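Local coordinates for diadenosine Tetraphosphate Hydrolase (Caenorhabditis elegans, PDB 1KTG), which hydrolyses diadenosine tetraphosphate asymmetrically to AMP and ATP, using divalent metal ions, as a monomeric member of the Nudix hydrolase family, at residues Lys17-Leu22 with Glu111-Ala115; Lys86-Ala90 with Phe131-Leu135; Ala6-Ile10 with Ala48-Thr53. All coordinates share one frame. Residues are numbered along the deposited sequence.

Interaction 1. Residues Lys17-Leu22 with Glu111-Ala115; sequences KIEFLL and ELEDA. With MG (magnesium ion), chain E.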
loop_
_atom_site.group_PDB
_atom_site.type_symbol
_atom_site.label_atom_id
_atom_site.label_comp_id
_atom_site.label_asym_id
_atom_site.label_seq_id
_atom_site.Cartn_x
_atom_site.Cartn_y
_atom_site.Cartn_z
ATOM N N LYS A 17 -8.648 -11.019 12.667
ATOM C CA LYS A 17 -9.184 -9.934 11.845
ATOM C C LYS A 17 -8.160 -9.331 10.890
ATOM O O LYS A 17 -7.048 -8.987 11.288
ATOM C CB LYS A 17 -9.767 -8.817 12.727
ATOM C CG LYS A 17 -10.645 -7.811 11.982
ATOM C CD LYS A 17 -11.906 -8.498 11.422
ATOM C CE LYS A 17 -13.244 -8.156 12.105
ATOM N NZ LYS A 17 -13.242 -7.285 13.302
ATOM N N ILE A 18 -8.561 -9.180 9.632
ATOM C CA ILE A 18 -7.710 -8.563 8.630
ATOM C C ILE A 18 -7.636 -7.055 8.881
ATOM O O ILE A 18 -8.661 -6.404 9.130
ATOM C CB ILE A 18 -8.266 -8.814 7.216
ATOM C CG1 ILE A 18 -8.271 -10.314 6.882
ATOM C CG2 ILE A 18 -7.462 -8.031 6.180
ATOM C CD1 ILE A 18 -6.915 -10.912 6.730
ATOM N N GLU A 19 -6.422 -6.523 8.856
ATOM C CA GLU A 19 -6.183 -5.090 8.970
ATOM C C GLU A 19 -5.199 -4.686 7.889
ATOM O O GLU A 19 -4.268 -5.437 7.592
ATOM C CB GLU A 19 -5.619 -4.729 10.345
ATOM C CG GLU A 19 -6.578 -5.009 11.490
ATOM C CD GLU A 19 -6.023 -4.578 12.848
ATOM O OE1 GLU A 19 -4.790 -4.489 12.992
ATOM O OE2 GLU A 19 -6.820 -4.336 13.774
ATOM N N PHE A 20 -5.437 -3.521 7.292
ATOM C CA PHE A 20 -4.577 -2.937 6.249
ATOM C C PHE A 20 -3.743 -1.760 6.780
ATOM O O PHE A 20 -4.247 -0.908 7.539
ATOM C CB PHE A 20 -5.439 -2.446 5.074
ATOM C CG PHE A 20 -6.252 -3.534 4.432
ATOM C CD1 PHE A 20 -7.554 -3.755 4.826
ATOM C CD2 PHE A 20 -5.692 -4.362 3.471
ATOM C CE1 PHE A 20 -8.307 -4.772 4.259
ATOM C CE2 PHE A 20 -6.438 -5.379 2.894
ATOM C CZ PHE A 20 -7.747 -5.584 3.303
ATOM N N LEU A 21 -2.480 -1.689 6.369
ATOM C CA LEU A 21 -1.597 -0.618 6.819
ATOM C C LEU A 21 -1.707 0.613 5.919
ATOM O O LEU A 21 -1.523 0.522 4.714
ATOM C CB LEU A 21 -0.139 -1.092 6.864
ATOM C CG LEU A 21 0.905 -0.049 7.301
ATOM C CD1 LEU A 21 0.675 0.419 8.737
ATOM C CD2 LEU A 21 2.334 -0.567 7.123
ATOM N N LEU A 22 -2.030 1.751 6.512
ATOM C CA LEU A 22 -2.064 3.006 5.785
ATOM C C LEU A 22 -1.074 3.967 6.424
ATOM O O LEU A 22 -0.903 3.971 7.661
ATOM C CB LEU A 22 -3.467 3.613 5.779
ATOM C CG LEU A 22 -4.526 2.820 5.014
ATOM C CD1 LEU A 22 -5.867 3.529 5.120
ATOM C CD2 LEU A 22 -4.149 2.640 3.555
ATOM N N GLU A 111 -9.174 -1.885 9.757
ATOM C CA GLU A 111 -10.141 -2.838 9.232
ATOM C C GLU A 111 -10.691 -2.276 7.907
ATOM O O GLU A 111 -10.649 -1.069 7.660
ATOM C CB GLU A 111 -11.258 -3.100 10.236
ATOM C CG GLU A 111 -10.797 -3.904 11.435
ATOM C CD GLU A 111 -11.927 -4.206 12.406
ATOM O OE1 GLU A 111 -13.054 -4.447 11.935
ATOM O OE2 GLU A 111 -11.676 -4.224 13.629
ATOM N N LEU A 112 -11.183 -3.155 7.049
ATOM C CA LEU A 112 -11.598 -2.772 5.698
ATOM C C LEU A 112 -12.404 -1.473 5.557
ATOM O O LEU A 112 -12.062 -0.606 4.763
ATOM C CB LEU A 112 -12.389 -3.908 5.064
ATOM C CG LEU A 112 -12.948 -3.578 3.678
ATOM C CD1 LEU A 112 -11.823 -3.357 2.674
ATOM C CD2 LEU A 112 -13.865 -4.684 3.224
ATOM N N GLU A 113 -13.494 -1.347 6.298
ATOM C CA GLU A 113 -14.347 -0.180 6.122
ATOM C C GLU A 113 -13.662 1.113 6.547
ATOM O O GLU A 113 -13.810 2.149 5.897
ATOM C CB GLU A 113 -15.658 -0.384 6.856
ATOM C CG GLU A 113 -16.485 -1.531 6.272
ATOM C CD GLU A 113 -16.849 -1.345 4.801
ATOM O OE1 GLU A 113 -16.913 -0.190 4.314
ATOM O OE2 GLU A 113 -17.082 -2.371 4.125
ATOM N N ASP A 114 -12.898 1.033 7.630
ATOM C CA ASP A 114 -12.153 2.169 8.149
ATOM C C ASP A 114 -11.053 2.553 7.166
ATOM O O ASP A 114 -10.798 3.746 6.910
ATOM C CB ASP A 114 -11.545 1.789 9.500
ATOM C CG ASP A 114 -10.894 2.951 10.196
ATOM O OD1 ASP A 114 -9.770 2.776 10.736
ATOM O OD2 ASP A 114 -11.432 4.075 10.263
ATOM N N ALA A 115 -10.398 1.539 6.609
ATOM C CA ALA A 115 -9.356 1.778 5.629
ATOM C C ALA A 115 -9.927 2.520 4.426
ATOM O O ALA A 115 -9.306 3.456 3.906
ATOM C CB ALA A 115 -8.707 0.467 5.203
HETATM MG MG MG E . -10.238 -3.940 15.069
HETATM O O HOH W 1 -10.990 -5.995 7.572
HETATM O O HOH W 2 -9.018 -5.637 14.429
HETATM O O HOH W 3 -8.873 -2.787 13.864
#

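Interaction 2. Residues Lys86-Ala90 with Phe131-Leu135; sequences KYWLA and FSAFL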
loop_
_atom_site.group_PDB
_atom_site.type_symbol
_atom_site.label_atom_id
_atom_site.label_comp_id
_atom_site.label_asym_id
_atom_site.label_seq_id
_atom_site.Cartn_x
_atom_site.Cartn_y
_atom_site.Cartn_z
ATOM N N LYS A 86 0.659 0.715 -9.368
ATOM C CA LYS A 86 0.381 -0.708 -9.319
ATOM C C LYS A 86 0.620 -1.230 -7.910
ATOM O O LYS A 86 1.687 -1.012 -7.350
ATOM C CB LYS A 86 1.289 -1.455 -10.281
ATOM C CG LYS A 86 1.006 -2.944 -10.306
ATOM C CD LYS A 86 1.654 -3.643 -11.491
ATOM C CE LYS A 86 1.267 -5.104 -11.493
ATOM N NZ LYS A 86 1.886 -5.892 -12.600
ATOM N N TYR A 87 -0.372 -1.922 -7.354
ATOM C CA TYR A 87 -0.274 -2.509 -6.013
ATOM C C TYR A 87 -0.423 -4.028 -6.047
ATOM O O TYR A 87 -1.282 -4.556 -6.747
ATOM C CB TYR A 87 -1.424 -2.015 -5.117
ATOM C CG TYR A 87 -1.344 -0.574 -4.685
ATOM C CD1 TYR A 87 -2.047 0.414 -5.361
ATOM C CD2 TYR A 87 -0.606 -0.210 -3.576
ATOM C CE1 TYR A 87 -1.988 1.729 -4.959
ATOM C CE2 TYR A 87 -0.547 1.100 -3.161
ATOM C CZ TYR A 87 -1.231 2.064 -3.854
ATOM O OH TYR A 87 -1.171 3.370 -3.430
ATOM N N TRP A 88 0.406 -4.697 -5.256
ATOM C CA TRP A 88 0.257 -6.116 -4.952
ATOM C C TRP A 88 -0.162 -6.248 -3.483
ATOM O O TRP A 88 0.229 -5.447 -2.647
ATOM C CB TRP A 88 1.578 -6.858 -5.119
ATOM C CG TRP A 88 1.994 -7.216 -6.507
ATOM C CD1 TRP A 88 1.758 -8.400 -7.165
ATOM C CD2 TRP A 88 2.813 -6.436 -7.381
ATOM N NE1 TRP A 88 2.341 -8.377 -8.406
ATOM C CE2 TRP A 88 2.995 -7.181 -8.567
ATOM C CE3 TRP A 88 3.389 -5.163 -7.299
ATOM C CZ2 TRP A 88 3.741 -6.703 -9.644
ATOM C CZ3 TRP A 88 4.131 -4.698 -8.367
ATOM C CH2 TRP A 88 4.295 -5.464 -9.524
ATOM N N LEU A 89 -0.967 -7.264 -3.175
ATOM C CA LEU A 89 -1.371 -7.558 -1.798
ATOM C C LEU A 89 -0.232 -8.339 -1.114
ATOM O O LEU A 89 0.363 -9.213 -1.710
ATOM C CB LEU A 89 -2.678 -8.364 -1.806
ATOM C CG LEU A 89 -3.313 -8.695 -0.454
ATOM C CD1 LEU A 89 -3.768 -7.433 0.277
ATOM C CD2 LEU A 89 -4.465 -9.672 -0.613
ATOM N N ALA A 90 0.076 -8.015 0.137
ATOM C CA ALA A 90 1.182 -8.654 0.834
ATOM C C ALA A 90 0.896 -8.795 2.321
ATOM O O ALA A 90 0.529 -7.823 2.985
ATOM C CB ALA A 90 2.447 -7.850 0.626
ATOM N N PHE A 131 -9.223 -6.734 -2.998
ATOM C CA PHE A 131 -8.175 -7.416 -2.265
ATOM C C PHE A 131 -8.743 -8.171 -1.068
ATOM O O PHE A 131 -8.310 -9.279 -0.777
ATOM C CB PHE A 131 -7.115 -6.410 -1.831
ATOM C CG PHE A 131 -6.171 -6.013 -2.943
ATOM C CD1 PHE A 131 -4.956 -5.416 -2.656
ATOM C CD2 PHE A 131 -6.499 -6.256 -4.277
ATOM C CE1 PHE A 131 -4.061 -5.075 -3.678
ATOM C CE2 PHE A 131 -5.610 -5.909 -5.307
ATOM C CZ PHE A 131 -4.402 -5.317 -5.007
ATOM N N SER A 132 -9.718 -7.576 -0.391
ATOM C CA SER A 132 -10.395 -8.235 0.732
ATOM C C SER A 132 -11.138 -9.473 0.237
ATOM O O SER A 132 -11.141 -10.513 0.899
ATOM C CB SER A 132 -11.356 -7.254 1.428
ATOM O OG SER A 132 -12.169 -7.897 2.405
ATOM N N ALA A 133 -11.763 -9.370 -0.935
ATOM C CA ALA A 133 -12.486 -10.502 -1.499
ATOM C C ALA A 133 -11.486 -11.593 -1.869
ATOM O O ALA A 133 -11.758 -12.775 -1.705
ATOM C CB ALA A 133 -13.314 -10.079 -2.712
ATOM N N PHE A 134 -10.319 -11.188 -2.346
ATOM C CA PHE A 134 -9.285 -12.153 -2.690
ATOM C C PHE A 134 -8.879 -12.971 -1.458
ATOM O O PHE A 134 -8.757 -14.187 -1.533
ATOM C CB PHE A 134 -8.079 -11.465 -3.312
ATOM C CG PHE A 134 -6.892 -12.369 -3.491
ATOM C CD1 PHE A 134 -6.675 -13.016 -4.688
ATOM C CD2 PHE A 134 -6.005 -12.584 -2.451
ATOM C CE1 PHE A 134 -5.583 -13.851 -4.851
ATOM C CE2 PHE A 134 -4.920 -13.422 -2.613
ATOM C CZ PHE A 134 -4.709 -14.053 -3.810
ATOM N N LEU A 135 -8.687 -12.307 -0.323
ATOM C CA LEU A 135 -8.307 -13.010 0.898
ATOM C C LEU A 135 -9.399 -13.963 1.372
ATOM O O LEU A 135 -9.101 -14.985 1.989
ATOM C CB LEU A 135 -7.945 -12.025 2.010
ATOM C CG LEU A 135 -6.636 -11.269 1.746
ATOM C CD1 LEU A 135 -6.451 -10.132 2.728
ATOM C CD2 LEU A 135 -5.425 -12.204 1.792
#

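Interaction 3. Residues Ala6-Ile10 with Ala48-Thr53; sequences AGLVI and AAIRET. With MG (magnesium ion), chain I; MG (magnesium ion), chain G; OH (hydroxide ion), chain D.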
loop_
_atom_site.group_PDB
_atom_site.type_symbol
_atom_site.label_atom_id
_atom_site.label_comp_id
_atom_site.label_asym_id
_atom_site.label_seq_id
_atom_site.Cartn_x
_atom_site.Cartn_y
_atom_site.Cartn_z
ATOM N N ALA A 6 4.409 2.307 -7.821
ATOM C CA ALA A 6 3.946 1.020 -7.337
ATOM C C ALA A 6 4.089 0.929 -5.835
ATOM O O ALA A 6 4.859 1.660 -5.223
ATOM C CB ALA A 6 4.728 -0.076 -7.982
ATOM N N GLY A 7 3.357 -0.007 -5.246
ATOM C CA GLY A 7 3.443 -0.217 -3.826
ATOM C C GLY A 7 2.852 -1.540 -3.430
ATOM O O GLY A 7 2.523 -2.372 -4.272
ATOM N N LEU A 8 2.719 -1.723 -2.124
ATOM C CA LEU A 8 2.202 -2.948 -1.569
ATOM C C LEU A 8 1.078 -2.636 -0.593
ATOM O O LEU A 8 1.231 -1.800 0.290
ATOM C CB LEU A 8 3.315 -3.709 -0.837
ATOM C CG LEU A 8 4.485 -4.210 -1.693
ATOM C CD1 LEU A 8 5.497 -4.965 -0.864
ATOM C CD2 LEU A 8 3.999 -5.055 -2.862
ATOM N N VAL A 9 -0.066 -3.271 -0.807
ATOM C CA VAL A 9 -1.163 -3.195 0.141
ATOM C C VAL A 9 -0.786 -4.223 1.197
ATOM O O VAL A 9 -0.965 -5.420 1.012
ATOM C CB VAL A 9 -2.512 -3.514 -0.505
ATOM C CG1 VAL A 9 -3.619 -3.646 0.559
ATOM C CG2 VAL A 9 -2.885 -2.427 -1.497
ATOM N N ILE A 10 -0.173 -3.739 2.265
ATOM C CA ILE A 10 0.223 -4.588 3.375
ATOM C C ILE A 10 -0.966 -4.846 4.284
ATOM O O ILE A 10 -1.693 -3.916 4.632
ATOM C CB ILE A 10 1.287 -3.879 4.211
ATOM C CG1 ILE A 10 2.496 -3.477 3.350
ATOM C CG2 ILE A 10 1.666 -4.748 5.417
ATOM C CD1 ILE A 10 3.221 -4.618 2.719
ATOM N N ALA A 48 10.084 -1.463 -7.386
ATOM C CA ALA A 48 9.731 -0.186 -6.782
ATOM C C ALA A 48 8.831 -0.385 -5.559
ATOM O O ALA A 48 9.043 0.211 -4.501
ATOM C CB ALA A 48 9.058 0.692 -7.810
ATOM N N ALA A 49 7.842 -1.249 -5.703
ATOM C CA ALA A 49 6.899 -1.514 -4.622
ATOM C C ALA A 49 7.620 -2.051 -3.389
ATOM O O ALA A 49 7.315 -1.681 -2.259
ATOM C CB ALA A 49 5.857 -2.506 -5.084
ATOM N N ILE A 50 8.567 -2.945 -3.618
ATOM C CA ILE A 50 9.320 -3.540 -2.518
ATOM C C ILE A 50 10.227 -2.501 -1.859
ATOM O O ILE A 50 10.266 -2.371 -0.627
ATOM C CB ILE A 50 10.122 -4.743 -3.034
ATOM C CG1 ILE A 50 9.160 -5.850 -3.478
ATOM C CG2 ILE A 50 11.081 -5.266 -1.945
ATOM C CD1 ILE A 50 9.821 -6.982 -4.253
ATOM N N ARG A 51 10.944 -1.738 -2.676
ATOM C CA ARG A 51 11.876 -0.751 -2.141
ATOM C C ARG A 51 11.143 0.354 -1.383
ATOM O O ARG A 51 11.570 0.782 -0.313
ATOM C CB ARG A 51 12.732 -0.152 -3.255
ATOM C CG ARG A 51 13.632 0.995 -2.791
ATOM C CD ARG A 51 14.330 1.730 -3.919
ATOM N NE ARG A 51 13.379 2.036 -4.982
ATOM C CZ ARG A 51 12.458 2.988 -4.917
ATOM N NH1 ARG A 51 12.371 3.754 -3.844
ATOM N NH2 ARG A 51 11.614 3.173 -5.933
ATOM N N GLU A 52 10.046 0.826 -1.942
ATOM C CA GLU A 52 9.276 1.883 -1.282
ATOM C C GLU A 52 8.677 1.388 0.024
ATOM O O GLU A 52 8.548 2.142 0.994
ATOM C CB GLU A 52 8.186 2.415 -2.213
ATOM C CG GLU A 52 8.737 3.226 -3.384
ATOM C CD GLU A 52 9.130 4.652 -3.021
ATOM O OE1 GLU A 52 8.705 5.150 -1.956
ATOM O OE2 GLU A 52 9.853 5.284 -3.824
ATOM N N THR A 53 8.321 0.113 0.061
ATOM C CA THR A 53 7.790 -0.445 1.291
ATOM C C THR A 53 8.864 -0.442 2.364
ATOM O O THR A 53 8.607 -0.076 3.519
ATOM C CB THR A 53 7.274 -1.843 1.043
ATOM O OG1 THR A 53 6.078 -1.742 0.270
ATOM C CG2 THR A 53 6.847 -2.507 2.345
HETATM MG MG MG I . 8.576 7.018 -1.050
HETATM MG MG MG G . 10.151 7.266 -4.205
HETATM O O OH D . 10.194 7.901 -2.181
HETATM O O HOH W 4 12.382 6.790 -3.884
HETATM O O HOH W 5 10.794 9.318 -4.594
HETATM O O HOH W 6 10.610 6.878 -6.151
HETATM O O HOH W 7 10.207 6.387 0.256
#

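Interaction 1. Residues Lys17-Leu22 with Glu111-Ala115
Phe-20 is the apolar centre. Phe-20 CB approaches Ala-115 CB at 4.4 Å, and its ring atom CE1 lies 4.1 Å from Leu-112 CD1. Leu-22 continues this patch along the strand, with its CD1 4.2 Å from Ala-115 CB. Residues 20 and 22 point the same way, as alternate residues of a strand do, so both meet the first turn of the helix. That turn is closed by the bond from Ala-115 N to Glu-111 O (2.8 Å), and Glu-111 is the N-cap residue.

Farther out the contact turns polar. Water 1 bridges the backbones, donating to Ile-18 O (2.8 Å) and accepting from Leu-112 N (2.9 Å). Lys-17 NZ forms a salt bridge with Glu-111 OE1 at 3.2 Å, weak as a hydrogen bond. Glu-111 OE2 binds a magnesium ion at 2.0 Å. Waters 2 and 3 on this ion each donate to Glu-19 OE2 (2.6 Å), while Glu-19 OE1 is salt-bridged to Arg-12. This magnesium is separate from the cluster at the Nudix box.

Strand 17-25 runs between strands 3-14 and 104-110 in the sheet. Helix 112-119 follows strand 104-110 directly, and helix 122-137 packs against Leu-112 and Ala-115 through Leu-128.

Interaction 2. Residues Lys86-Ala90 with Phe131-Leu135
Two apolar bumps interlock here, Leu-89 from the strand and Phe-131 from the helix. Leu-89 points at the helix and fits among three side chains one turn apart or less. Leu-89 CD1 lies 3.8 Å from Phe-131 CD1. Leu-89 CD2 lies 3.8 Å from Phe-134 CD2 and 3.6 Å from Leu-135 CG. Phe-131 in turn reaches back toward the strand. The rim of its ring meets the backbone at Tyr-87, with Phe-131 CZ 3.7 Å from Tyr-87 O, and Phe-131 CE1 lies 4.3 Å from Tyr-87 CB. Trp-88 points away, as the strand alternation requires, and its ring packs edge-to-face with Trp-46 on the other side of the sheet.

The short axes approach to 10.2 Å at an angle of 33°, a spacing filled by these large side chains. Phe-131 and Tyr-87 also touch Val-9 of the adjoining strand. The arrangement is a helix packed on a sheet face, part of the alpha/beta/alpha sandwich of the Nudix fold.

Interaction 3. Residues Ala6-Ile10 with Ala48-Thr53
This is a buried helix-on-strand contact in the middle of the Nudix fold, where the helix of the Nudix box lies against strand 3-14. The segments come very close. Their axes approach to 6.1 Å at an angle of 67°, and Gly-7 CA and Ala-49 CA are only 3.8 Å apart.

The small side chains of Ala-6, Ala-48 and Ala-49 allow this. Ala-49 CB rests on the strand backbone, 3.4 Å from Gly-7 O. Ala-6 CB packs on Ala-49 CB at 3.9 Å and on Ala-48 CB at 4.4 Å. Leu-8 leans on Ala-49 too, with Leu-8 CD2 3.9 Å from Ala-49 CB, and Leu-8 CD1 lies 3.5 Å from Thr-53 OG1. Thr-53 turns that hydroxyl back onto its own helix, donating from OG1 to Ala-49 O at 2.8 Å. Thr-53 CG2 faces Ile-10 CD1 at 4.2 Å.

The polar work is done beside the contact. Glu-52 OE1 binds one magnesium ion at 2.1 Å and Glu-52 OE2 a second at 2.0 Å. A hydroxide ion bridges the two metals. Arg-51 NH1 forms a salt bridge to Glu-52 OE2 at 2.9 Å and another to Glu-55. Glu-56 and Glu-103 share the first metal with Glu-52. Such a helix carrying metal-binding glutamates is the hallmark of the Nudix box and, in this family, of its catalytic site.

How the interactions relate
All three contacts set a helix against the same mixed sheet. Interactions 2 and 3 are buried, while interaction 1 is partly exposed. Strand 3-14 of interaction 3 lies between the strands of the other two. Leu-21 N is 2.9 Å from Ile-10 O, and Trp-88 O is 2.9 Å from Val-9 N, both probable backbone hydrogen bonds. Interactions 1 and 2 share one apolar layer, where Phe-20 CE2 meets Leu-89 CD1 at 4.3 Å. Interaction 2 is apolar except where the Phe-131 ring edge meets the Tyr-87 carbonyl. Interaction 1 adds a salt bridge and a peripheral magnesium at its edge. Interaction 3 packs tightly around alanines, while the end of Glu-52 leads away to magnesium.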